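PDB 3QLI: coenzyme A transferase from Yersinia pestis, which probably moves coenzyme A between acyl thioesters and free carboxylic acids such as acetate. Local coordinates for residues P208-V214 against M297-Y303; L238-V242 against E264-L270; R256-H262 against V278-K284; S291-F295 against Y319-P323. One frame throughout, in Å; residues are numbered along the deposited sequence.

Interaction 1: residues P208-V214 against M297-Y303; sequences PLIEMPV and MGQQEMY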
# COMPACT_ATOMS: atom_id res chain seq x y z
N PRO A 208 27.49 -8.35 -26.12
CA PRO A 208 26.75 -9.15 -25.14
C PRO A 208 26.01 -8.25 -24.14
O PRO A 208 26.46 -7.15 -23.84
CB PRO A 208 27.85 -9.95 -24.44
CG PRO A 208 28.93 -10.07 -25.51
CD PRO A 208 28.90 -8.75 -26.23
N LEU A 209 24.87 -8.73 -23.64
CA LEU A 209 24.12 -7.96 -22.66
C LEU A 209 24.88 -7.91 -21.33
O LEU A 209 25.59 -8.84 -20.99
CB LEU A 209 22.75 -8.59 -22.43
CG LEU A 209 21.82 -8.70 -23.64
CD1 LEU A 209 20.45 -9.27 -23.20
CD2 LEU A 209 21.64 -7.38 -24.34
N ILE A 210 24.71 -6.83 -20.57
CA ILE A 210 25.34 -6.75 -19.26
C ILE A 210 24.73 -7.79 -18.32
O ILE A 210 23.53 -8.08 -18.38
CB ILE A 210 25.23 -5.34 -18.62
CG1 ILE A 210 26.23 -5.21 -17.47
CG2 ILE A 210 23.80 -5.03 -18.17
CD1 ILE A 210 26.17 -3.87 -16.75
N GLU A 211 25.57 -8.34 -17.45
CA GLU A 211 25.14 -9.44 -16.61
C GLU A 211 24.99 -8.99 -15.18
O GLU A 211 25.70 -8.10 -14.72
CB GLU A 211 26.15 -10.58 -16.69
CG GLU A 211 26.24 -11.22 -18.05
CD GLU A 211 27.09 -12.46 -18.04
OE1 GLU A 211 27.93 -12.59 -17.13
OE2 GLU A 211 26.91 -13.32 -18.93
N MET A 212 24.06 -9.60 -14.48
CA MET A 212 24.02 -9.49 -13.05
C MET A 212 25.16 -10.36 -12.56
O MET A 212 25.25 -11.53 -12.94
CB MET A 212 22.68 -10.02 -12.54
CG MET A 212 22.41 -9.78 -11.09
SD MET A 212 20.69 -10.15 -10.76
CE MET A 212 20.57 -11.87 -11.27
N PRO A 213 26.06 -9.80 -11.74
CA PRO A 213 27.17 -10.60 -11.21
C PRO A 213 26.66 -11.75 -10.35
O PRO A 213 25.72 -11.57 -9.58
CB PRO A 213 27.94 -9.60 -10.33
CG PRO A 213 26.92 -8.54 -9.98
CD PRO A 213 26.07 -8.42 -11.22
N VAL A 214 27.26 -12.93 -10.51
CA VAL A 214 26.96 -14.08 -9.68
C VAL A 214 27.69 -13.91 -8.35
O VAL A 214 28.91 -13.77 -8.32
CB VAL A 214 27.41 -15.39 -10.35
CG1 VAL A 214 27.33 -16.56 -9.38
CG2 VAL A 214 26.58 -15.67 -11.60
N MET A 297 16.83 -10.10 -15.49
CA MET A 297 18.24 -9.84 -15.21
C MET A 297 18.90 -11.18 -14.97
O MET A 297 18.30 -12.05 -14.38
CB MET A 297 18.39 -8.98 -13.94
CG MET A 297 17.82 -7.56 -14.08
SD MET A 297 18.31 -6.47 -12.71
CE MET A 297 17.33 -7.09 -11.37
N GLY A 298 20.13 -11.36 -15.43
CA GLY A 298 20.80 -12.64 -15.24
C GLY A 298 22.13 -12.68 -15.97
O GLY A 298 22.83 -11.67 -16.04
N GLN A 299 22.47 -13.85 -16.51
CA GLN A 299 23.70 -14.02 -17.27
C GLN A 299 23.42 -14.51 -18.69
O GLN A 299 22.27 -14.81 -19.03
CB GLN A 299 24.68 -14.95 -16.53
CG GLN A 299 25.09 -14.45 -15.13
CD GLN A 299 24.12 -14.89 -14.03
OE1 GLN A 299 23.64 -16.02 -14.05
NE2 GLN A 299 23.84 -14.01 -13.09
N GLN A 300 24.45 -14.55 -19.53
CA GLN A 300 24.25 -14.83 -20.94
C GLN A 300 23.43 -16.09 -21.19
O GLN A 300 22.59 -16.13 -22.09
CB GLN A 300 25.58 -14.95 -21.69
CG GLN A 300 25.38 -15.20 -23.17
CD GLN A 300 26.64 -14.96 -23.99
OE1 GLN A 300 26.73 -13.97 -24.74
NE2 GLN A 300 27.62 -15.86 -23.87
N GLU A 301 23.70 -17.13 -20.40
CA GLU A 301 22.99 -18.39 -20.58
C GLU A 301 21.49 -18.20 -20.41
O GLU A 301 20.70 -18.78 -21.16
CB GLU A 301 23.49 -19.44 -19.59
CG GLU A 301 22.49 -20.53 -19.33
CD GLU A 301 23.11 -21.79 -18.76
OE1 GLU A 301 23.26 -21.87 -17.52
OE2 GLU A 301 23.43 -22.70 -19.55
N MET A 302 21.08 -17.40 -19.44
CA MET A 302 19.66 -17.15 -19.23
C MET A 302 19.09 -16.29 -20.36
O MET A 302 17.99 -16.55 -20.85
CB MET A 302 19.39 -16.48 -17.88
CG MET A 302 17.91 -16.27 -17.63
SD MET A 302 17.56 -15.02 -16.39
CE MET A 302 17.71 -13.54 -17.38
N TYR A 303 19.82 -15.26 -20.76
CA TYR A 303 19.34 -14.39 -21.83
C TYR A 303 19.11 -15.17 -23.14
O TYR A 303 18.09 -14.97 -23.83
CB TYR A 303 20.32 -13.23 -22.09
CG TYR A 303 20.52 -12.27 -20.93
CD1 TYR A 303 19.44 -11.78 -20.20
CD2 TYR A 303 21.80 -11.84 -20.57
CE1 TYR A 303 19.63 -10.89 -19.15
CE2 TYR A 303 22.00 -10.96 -19.51
CZ TYR A 303 20.91 -10.48 -18.80
OH TYR A 303 21.10 -9.60 -17.77
O HOH W 1 24.56 -11.69 -24.01

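Interaction 2: residues L238-V242 against E264-L270; sequences LQMGV and EVLNPGL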
# COMPACT_ATOMS: atom_id res chain seq x y z
N LEU A 238 5.15 -18.61 -8.21
CA LEU A 238 6.31 -17.95 -7.62
C LEU A 238 6.58 -16.53 -8.12
O LEU A 238 6.47 -16.24 -9.31
CB LEU A 238 7.56 -18.77 -7.91
CG LEU A 238 7.61 -20.21 -7.42
CD1 LEU A 238 8.90 -20.85 -7.90
CD2 LEU A 238 7.51 -20.24 -5.90
N GLN A 239 6.94 -15.66 -7.18
CA GLN A 239 7.67 -14.43 -7.50
C GLN A 239 8.93 -14.44 -6.65
O GLN A 239 8.87 -14.78 -5.47
CB GLN A 239 6.86 -13.18 -7.19
CG GLN A 239 7.69 -11.88 -7.30
CD GLN A 239 8.23 -11.42 -5.96
OE1 GLN A 239 7.67 -11.74 -4.91
NE2 GLN A 239 9.34 -10.66 -5.98
N MET A 240 10.08 -14.10 -7.24
CA MET A 240 11.25 -13.86 -6.42
C MET A 240 12.24 -12.88 -7.04
O MET A 240 12.16 -12.58 -8.22
CB MET A 240 11.96 -15.16 -6.03
CG MET A 240 12.48 -15.98 -7.19
SD MET A 240 13.15 -17.54 -6.52
CE MET A 240 11.65 -18.40 -6.06
N GLY A 241 13.16 -12.38 -6.22
CA GLY A 241 14.18 -11.44 -6.66
C GLY A 241 15.40 -12.14 -7.24
O GLY A 241 15.34 -13.31 -7.63
N VAL A 242 16.51 -11.42 -7.29
CA VAL A 242 17.76 -11.95 -7.82
C VAL A 242 18.75 -12.18 -6.67
O VAL A 242 18.58 -11.62 -5.59
CB VAL A 242 18.39 -10.98 -8.84
CG1 VAL A 242 17.52 -10.86 -10.09
CG2 VAL A 242 18.58 -9.60 -8.20
N GLU A 264 8.05 -10.19 -10.77
CA GLU A 264 8.45 -8.90 -11.32
C GLU A 264 9.71 -9.09 -12.15
O GLU A 264 9.71 -8.85 -13.36
CB GLU A 264 8.69 -7.88 -10.22
CG GLU A 264 9.07 -6.48 -10.75
CD GLU A 264 9.62 -5.59 -9.64
OE1 GLU A 264 8.89 -5.34 -8.66
OE2 GLU A 264 10.79 -5.17 -9.75
N VAL A 265 10.79 -9.52 -11.51
CA VAL A 265 12.03 -9.82 -12.23
C VAL A 265 12.19 -11.32 -12.49
O VAL A 265 12.01 -12.15 -11.59
CB VAL A 265 13.29 -9.28 -11.49
CG1 VAL A 265 13.49 -10.02 -10.20
CG2 VAL A 265 14.54 -9.44 -12.36
N LEU A 266 12.53 -11.66 -13.73
CA LEU A 266 12.86 -13.05 -14.07
C LEU A 266 14.36 -13.24 -13.89
O LEU A 266 15.16 -12.48 -14.44
CB LEU A 266 12.47 -13.37 -15.51
CG LEU A 266 12.63 -14.83 -15.99
CD1 LEU A 266 11.69 -15.76 -15.22
CD2 LEU A 266 12.34 -14.93 -17.49
N ASN A 267 14.73 -14.24 -13.08
CA ASN A 267 16.12 -14.48 -12.70
C ASN A 267 16.59 -15.88 -13.13
O ASN A 267 15.77 -16.73 -13.50
CB ASN A 267 16.31 -14.31 -11.18
CG ASN A 267 15.55 -15.36 -10.38
OD1 ASN A 267 14.90 -16.24 -10.94
ND2 ASN A 267 15.66 -15.29 -9.05
N PRO A 268 17.90 -16.12 -13.09
CA PRO A 268 18.42 -17.42 -13.53
C PRO A 268 17.85 -18.62 -12.75
O PRO A 268 17.65 -19.69 -13.34
CB PRO A 268 19.93 -17.29 -13.29
CG PRO A 268 20.18 -15.80 -13.53
CD PRO A 268 18.98 -15.13 -12.91
N GLY A 269 17.58 -18.46 -11.47
CA GLY A 269 16.99 -19.53 -10.68
C GLY A 269 15.62 -19.96 -11.19
O GLY A 269 15.35 -21.16 -11.33
N LEU A 270 14.76 -18.99 -11.47
CA LEU A 270 13.43 -19.29 -11.97
C LEU A 270 13.51 -19.94 -13.34
O LEU A 270 12.75 -20.85 -13.66
CB LEU A 270 12.56 -18.02 -12.04
CG LEU A 270 12.01 -17.52 -10.70
CD1 LEU A 270 11.20 -16.23 -10.89
CD2 LEU A 270 11.18 -18.61 -10.01
O HOH W 2 10.67 -10.23 -8.72

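Interaction 3: residues R256-H262 against V278-K284; sequences RNDLGIH and VVTNQRK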
# COMPACT_ATOMS: atom_id res chain seq x y z
N ARG A 256 9.86 -30.08 -6.90
CA ARG A 256 8.44 -29.76 -6.97
C ARG A 256 7.86 -30.03 -8.35
O ARG A 256 8.58 -30.26 -9.32
CB ARG A 256 8.20 -28.28 -6.61
CG ARG A 256 8.64 -27.88 -5.21
CD ARG A 256 7.69 -28.40 -4.13
NE ARG A 256 8.02 -27.83 -2.83
CZ ARG A 256 9.01 -28.28 -2.06
NH1 ARG A 256 9.72 -29.32 -2.47
NH2 ARG A 256 9.28 -27.71 -0.89
N ASN A 257 6.53 -30.02 -8.44
CA ASN A 257 5.88 -30.14 -9.74
C ASN A 257 4.76 -29.11 -9.93
O ASN A 257 4.18 -28.63 -8.96
CB ASN A 257 5.34 -31.55 -9.94
CG ASN A 257 4.22 -31.89 -8.99
OD1 ASN A 257 3.12 -31.34 -9.08
ND2 ASN A 257 4.49 -32.81 -8.06
N ASP A 258 4.49 -28.80 -11.19
CA ASP A 258 3.42 -27.90 -11.57
C ASP A 258 3.48 -26.52 -10.92
O ASP A 258 2.46 -25.89 -10.66
CB ASP A 258 2.06 -28.55 -11.33
CG ASP A 258 1.71 -29.57 -12.41
OD1 ASP A 258 1.87 -29.26 -13.62
OD2 ASP A 258 1.29 -30.68 -12.04
N LEU A 259 4.69 -26.04 -10.65
CA LEU A 259 4.83 -24.65 -10.20
C LEU A 259 4.48 -23.68 -11.32
O LEU A 259 4.53 -24.03 -12.52
CB LEU A 259 6.24 -24.38 -9.70
CG LEU A 259 6.71 -25.24 -8.53
CD1 LEU A 259 8.08 -24.80 -8.03
CD2 LEU A 259 5.70 -25.19 -7.41
N GLY A 260 4.10 -22.47 -10.94
CA GLY A 260 3.87 -21.41 -11.90
C GLY A 260 4.80 -20.24 -11.61
O GLY A 260 5.42 -20.19 -10.54
N ILE A 261 4.90 -19.32 -12.56
CA ILE A 261 5.69 -18.11 -12.36
C ILE A 261 4.88 -16.87 -12.70
O ILE A 261 4.31 -16.78 -13.79
CB ILE A 261 6.97 -18.11 -13.23
CG1 ILE A 261 7.99 -19.15 -12.73
CG2 ILE A 261 7.62 -16.71 -13.25
CD1 ILE A 261 9.19 -19.30 -13.64
N HIS A 262 4.81 -15.94 -11.76
CA HIS A 262 4.32 -14.59 -12.02
C HIS A 262 5.15 -13.68 -11.14
O HIS A 262 4.88 -13.51 -9.93
CB HIS A 262 2.83 -14.46 -11.66
CG HIS A 262 2.27 -13.09 -11.88
ND1 HIS A 262 1.39 -12.78 -12.90
CD2 HIS A 262 2.48 -11.93 -11.21
CE1 HIS A 262 1.07 -11.50 -12.84
NE2 HIS A 262 1.71 -10.96 -11.81
N VAL A 278 9.93 -28.18 -13.94
CA VAL A 278 9.32 -27.96 -12.64
C VAL A 278 8.19 -26.95 -12.72
O VAL A 278 7.12 -27.12 -12.14
CB VAL A 278 10.38 -27.45 -11.63
CG1 VAL A 278 9.71 -26.98 -10.33
CG2 VAL A 278 11.43 -28.54 -11.35
N VAL A 279 8.46 -25.86 -13.45
CA VAL A 279 7.45 -24.83 -13.68
C VAL A 279 6.65 -25.22 -14.92
O VAL A 279 7.21 -25.34 -16.01
CB VAL A 279 8.13 -23.46 -13.91
CG1 VAL A 279 7.14 -22.44 -14.56
CG2 VAL A 279 8.70 -22.91 -12.61
N THR A 280 5.35 -25.43 -14.74
CA THR A 280 4.48 -25.74 -15.87
C THR A 280 3.39 -24.68 -16.07
O THR A 280 2.80 -24.59 -17.14
CB THR A 280 3.76 -27.08 -15.67
OG1 THR A 280 2.78 -26.93 -14.65
CG2 THR A 280 4.75 -28.16 -15.26
N ASN A 281 3.11 -23.90 -15.02
CA ASN A 281 2.07 -22.87 -15.09
C ASN A 281 0.65 -23.39 -15.33
O ASN A 281 -0.26 -22.61 -15.64
CB ASN A 281 2.42 -21.82 -16.15
CG ASN A 281 3.62 -20.98 -15.75
OD1 ASN A 281 3.55 -20.18 -14.82
ND2 ASN A 281 4.73 -21.16 -16.46
N GLN A 282 0.46 -24.69 -15.17
CA GLN A 282 -0.84 -25.30 -15.39
C GLN A 282 -1.84 -25.05 -14.26
O GLN A 282 -3.03 -25.26 -14.46
CB GLN A 282 -0.69 -26.80 -15.66
CG GLN A 282 -0.07 -27.09 -17.02
CD GLN A 282 -0.80 -26.35 -18.13
OE1 GLN A 282 -2.03 -26.33 -18.17
NE2 GLN A 282 -0.05 -25.70 -19.01
N ARG A 283 -1.37 -24.61 -13.09
CA ARG A 283 -2.28 -24.34 -11.97
C ARG A 283 -2.65 -22.86 -11.83
O ARG A 283 -3.45 -22.50 -10.97
CB ARG A 283 -1.72 -24.87 -10.64
CG ARG A 283 -1.16 -26.31 -10.70
CD ARG A 283 -2.22 -27.38 -10.45
NE ARG A 283 -1.62 -28.72 -10.43
CZ ARG A 283 -1.18 -29.34 -9.33
NH1 ARG A 283 -1.28 -28.75 -8.14
NH2 ARG A 283 -0.65 -30.56 -9.41
N LYS A 284 -2.07 -22.01 -12.67
CA LYS A 284 -2.42 -20.59 -12.65
C LYS A 284 -3.83 -20.33 -13.17
O LYS A 284 -4.35 -21.08 -14.00
CB LYS A 284 -1.42 -19.74 -13.45
CG LYS A 284 0.01 -19.76 -12.91
CD LYS A 284 0.78 -18.46 -13.26
CE LYS A 284 0.88 -18.26 -14.75
NZ LYS A 284 1.71 -17.07 -15.14
O HOH W 3 1.15 -23.73 -12.16
O HOH W 4 0.17 -14.90 -14.37

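Interaction 4: residues S291-F295 against Y319-P323; sequences SVFTF and YVNDP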
# COMPACT_ATOMS: atom_id res chain seq x y z
N SER A 291 5.05 -18.43 -18.22
CA SER A 291 5.72 -17.75 -17.12
C SER A 291 5.71 -16.25 -17.40
O SER A 291 6.19 -15.81 -18.45
CB SER A 291 7.17 -18.24 -16.98
OG SER A 291 7.23 -19.60 -16.59
N VAL A 292 5.14 -15.48 -16.48
CA VAL A 292 4.98 -14.03 -16.66
C VAL A 292 6.01 -13.27 -15.85
O VAL A 292 6.27 -13.62 -14.68
CB VAL A 292 3.54 -13.59 -16.27
CG1 VAL A 292 3.45 -12.08 -16.16
CG2 VAL A 292 2.53 -14.12 -17.29
N PHE A 293 6.60 -12.23 -16.46
CA PHE A 293 7.58 -11.37 -15.80
C PHE A 293 7.51 -9.98 -16.44
O PHE A 293 6.95 -9.82 -17.52
CB PHE A 293 9.01 -11.93 -15.93
CG PHE A 293 9.57 -11.83 -17.34
CD1 PHE A 293 10.51 -10.85 -17.66
CD2 PHE A 293 9.15 -12.71 -18.34
CE1 PHE A 293 11.03 -10.75 -18.94
CE2 PHE A 293 9.66 -12.61 -19.64
CZ PHE A 293 10.60 -11.63 -19.94
N THR A 294 8.07 -8.97 -15.77
CA THR A 294 8.05 -7.62 -16.35
C THR A 294 9.42 -7.11 -16.81
O THR A 294 9.50 -6.32 -17.74
CB THR A 294 7.33 -6.59 -15.45
OG1 THR A 294 6.78 -5.55 -16.27
CG2 THR A 294 8.26 -5.98 -14.40
N PHE A 295 10.50 -7.58 -16.18
CA PHE A 295 11.84 -7.42 -16.75
C PHE A 295 12.76 -8.55 -16.26
O PHE A 295 12.46 -9.22 -15.26
CB PHE A 295 12.40 -6.00 -16.53
CG PHE A 295 12.98 -5.76 -15.15
CD1 PHE A 295 14.36 -5.77 -14.95
CD2 PHE A 295 12.15 -5.52 -14.06
CE1 PHE A 295 14.90 -5.55 -13.69
CE2 PHE A 295 12.69 -5.30 -12.79
CZ PHE A 295 14.06 -5.31 -12.61
N TYR A 319 0.42 -4.36 -15.02
CA TYR A 319 -0.30 -5.64 -14.90
C TYR A 319 0.39 -6.53 -13.87
O TYR A 319 -0.22 -7.00 -12.90
CB TYR A 319 -0.34 -6.35 -16.25
CG TYR A 319 -0.92 -7.76 -16.25
CD1 TYR A 319 -2.29 -7.97 -16.41
CD2 TYR A 319 -0.10 -8.88 -16.10
CE1 TYR A 319 -2.82 -9.24 -16.41
CE2 TYR A 319 -0.64 -10.16 -16.10
CZ TYR A 319 -2.00 -10.33 -16.26
OH TYR A 319 -2.55 -11.61 -16.28
N VAL A 320 1.67 -6.77 -14.10
CA VAL A 320 2.39 -7.76 -13.32
C VAL A 320 2.39 -7.42 -11.84
O VAL A 320 2.22 -8.31 -10.99
CB VAL A 320 3.85 -7.90 -13.80
CG1 VAL A 320 4.65 -8.76 -12.84
CG2 VAL A 320 3.88 -8.46 -15.23
N ASN A 321 2.61 -6.14 -11.52
CA ASN A 321 2.72 -5.71 -10.13
C ASN A 321 1.41 -5.16 -9.56
O ASN A 321 1.41 -4.54 -8.50
CB ASN A 321 3.82 -4.64 -9.97
CG ASN A 321 5.21 -5.25 -9.95
OD1 ASN A 321 5.56 -6.03 -10.82
ND2 ASN A 321 6.00 -4.91 -8.92
N ASP A 322 0.28 -5.38 -10.24
CA ASP A 322 -1.02 -5.02 -9.68
C ASP A 322 -1.40 -6.08 -8.65
O ASP A 322 -1.58 -7.25 -8.99
CB ASP A 322 -2.07 -4.96 -10.79
CG ASP A 322 -3.45 -4.52 -10.28
OD1 ASP A 322 -3.70 -4.60 -9.05
OD2 ASP A 322 -4.28 -4.12 -11.12
N PRO A 323 -1.54 -5.69 -7.37
CA PRO A 323 -1.85 -6.73 -6.38
C PRO A 323 -3.14 -7.48 -6.71
O PRO A 323 -3.25 -8.67 -6.38
CB PRO A 323 -2.02 -5.95 -5.07
CG PRO A 323 -1.20 -4.69 -5.28
CD PRO A 323 -1.33 -4.37 -6.75

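Interaction 1: residues P208-V214 against M297-Y303
Pro208 makes a loose first touch, its CB 4.2 Å from OE1 of Gln300, and the firmer contact starts one residue on. CG of Leu209 stands beside the backbone N (chi1 -60°), and CD1 settles over one face of the Tyr303 ring in a CH-pi contact; Leu209 N donates a hydrogen bond to a water that in turn donates to Gln300 OE1. Ile210 sends its side chain off to helix 79-83, but its carbonyl faces inward: Ile210 O takes the hydroxyl OH of Tyr303 at 2.9 Å, in the carbonyl plane. The same OH accepts from Gly298 N at 3.1 Å, so one bond across the contact and one within its own segment fix it. Next comes Glu211, whose OE2 receives Gln300 N at 2.8 Å from above the carboxylate plane, right at the start of helix 300-306. Met212 is bound at both backbone atoms: its N reaches Gly298 O at 2.9 Å, and its O takes NE2 of Gln299 at 2.9 Å, nearly straight at 170°. Beyond these, SD of Met212 lies across Met297, and CG2 of Val214 rests 3.5 Å from NE2 of Gln299. The loop leaving strand 201-204 is thus tied to residues 297-303 chiefly by directional polar bonds, and the amino end of the helix would probably help stabilise the negative charge of Glu211.

Interaction 2: residues L238-V242 against E264-L270
The amide of Asn267 meets Met240 and Gly241 on the same side of its plane, neither squarely over the face nor level with the edge: CG of Met240 lies 3.7 Å from ND2, and Gly241 O comes in beside it. From the opposite side, tilted 33° out of plane, Leu270 N donates to OD1 at 2.8 Å. This is an N-cap, Asn267 closing the start of helix 268-276; chi1 of 66° places CG between the backbone N and the carbonyl carbon and helps turn OD1 back toward Leu270 N. ND2 and Gly241 O are modelled only 2.5 Å apart at a poor angle, so that bond is doubtful in detail. The other segment ends the first strand of a beta-alpha-beta crossover that runs from strand 237-240 through helix 244-252 to strand 260-261. Away from the amide the contact is apolar: CD2 of Leu270 sits 3.8 Å from CD1 of Leu238 and 4.0 Å from CE of Met240. Val242, a CoA-binding residue, uses CG1 against both CG2 of Val265 and CB of Asn267. Glu264, which binds CoA covalently, has its OE1 held by Asn321, while the Gln239 amide is fixed by Ser334 and Asn336. One water joins the two segments, donating to Met240 O at 2.8 Å and accepting from Val265 N at 2.9 Å and from Gln239 NE2.

Interaction 3: residues R256-H262 against V278-K284
Leu259 and Val279 form a single beta bridge, and backbone bonds surround it. Leu259 N gives to Val278 O at 3.0 Å, while Leu259 O accepts twice, from Thr280 N at 2.7 Å and from Asn281 N at 2.9 Å, the latter almost straight at 173°. Two side chains then stand in for backbone partners. OD1 of Asn281 takes Ile261 N at 2.8 Å, its ND2 being held by Ser291; NZ of Lys284 reaches Ile261 O at 2.9 Å from above the carbonyl plane, and also bonds Arg290 O and a water that lies at the edge of the His262 ring. In the fold, loop 278-284 flanks strand 260-261, outermost within this chain in the mixed sheet. Among the polar and charged side chains, chi1 of 72° sets OG1 of Thr280 between its backbone N and carbonyl carbon; there it donates to OD1 of Asp258 at 2.7 Å, on the anti lone pair of that oxygen, and accepts from Gln282 N in an ST turn. The guanidinium of Arg283 has CB of Asp258 over one face and a weak salt bridge from NH2 to OD2 of Asp258 at 3.3 Å. As for apolar contacts, Leu259 lies alongside Val278, and Ile261 lies crosswise to Val279 with CD1 3.8 Å from CG2.

Interaction 4: residues S291-F295 against Y319-P323
Thr294 and Val320 mark where the two backbones come nearest, their CA atoms 6.4 Å apart. The chain is extended through Val292 and Phe293, then kinks at Thr294 (psi -29°) before resuming as strand 295-296. Opposite, helix 317-320 runs out: Asn321 is the first residue to leave helical geometry, although Asp322 N still bonds Tyr319 O at 3.2 Å. No hydrogen bond joins the segments. Instead, one methyl does most of the work: CG2 of Val320 lies 3.8 Å from CG1 of Val292 and 3.9 Å from CB of Thr294. The two valines run antiparallel, side by side. In Thr294, chi1 of -152° swings OG1 roughly opposite the backbone N, where it bonds Arg315 O; CG2 is a distant 4.5 Å from OD1 of Asn321. That amide is held elsewhere, its ND2 bonding OD2 of Asp365 as well as Glu264. Val320 O is likewise satisfied by His262. Being purely van der Waals, the contact seats the helix end on the chain around Val292 and Thr294, and the orientation of Asn321 is more likely set by its hydrogen bonds.

Interaction 2 is the hub. Its strand 237-240 pairs with strand 260-261 of interaction 3, through Leu238 N to Gly260 O at 2.8 Å, and its strand 265-266 pairs with strand 295-296, which begins in interaction 4, where Leu266 N meets Phe295 O at 2.9 Å. Interactions 3 and 4 are joined by NE2 of His262 on Val320 O, also 2.8 Å. Interaction 1 reaches the hub through Met297 N and Leu266 O, yet stays about 10 Å, nearest atoms, from interaction 3. The CoA site falls among them: the Glu264 side chain in interaction 2 lies about 3 Å from that of Asn321 in interaction 4 and about 3 Å from an acetate ion, probably from the crystallisation liquor.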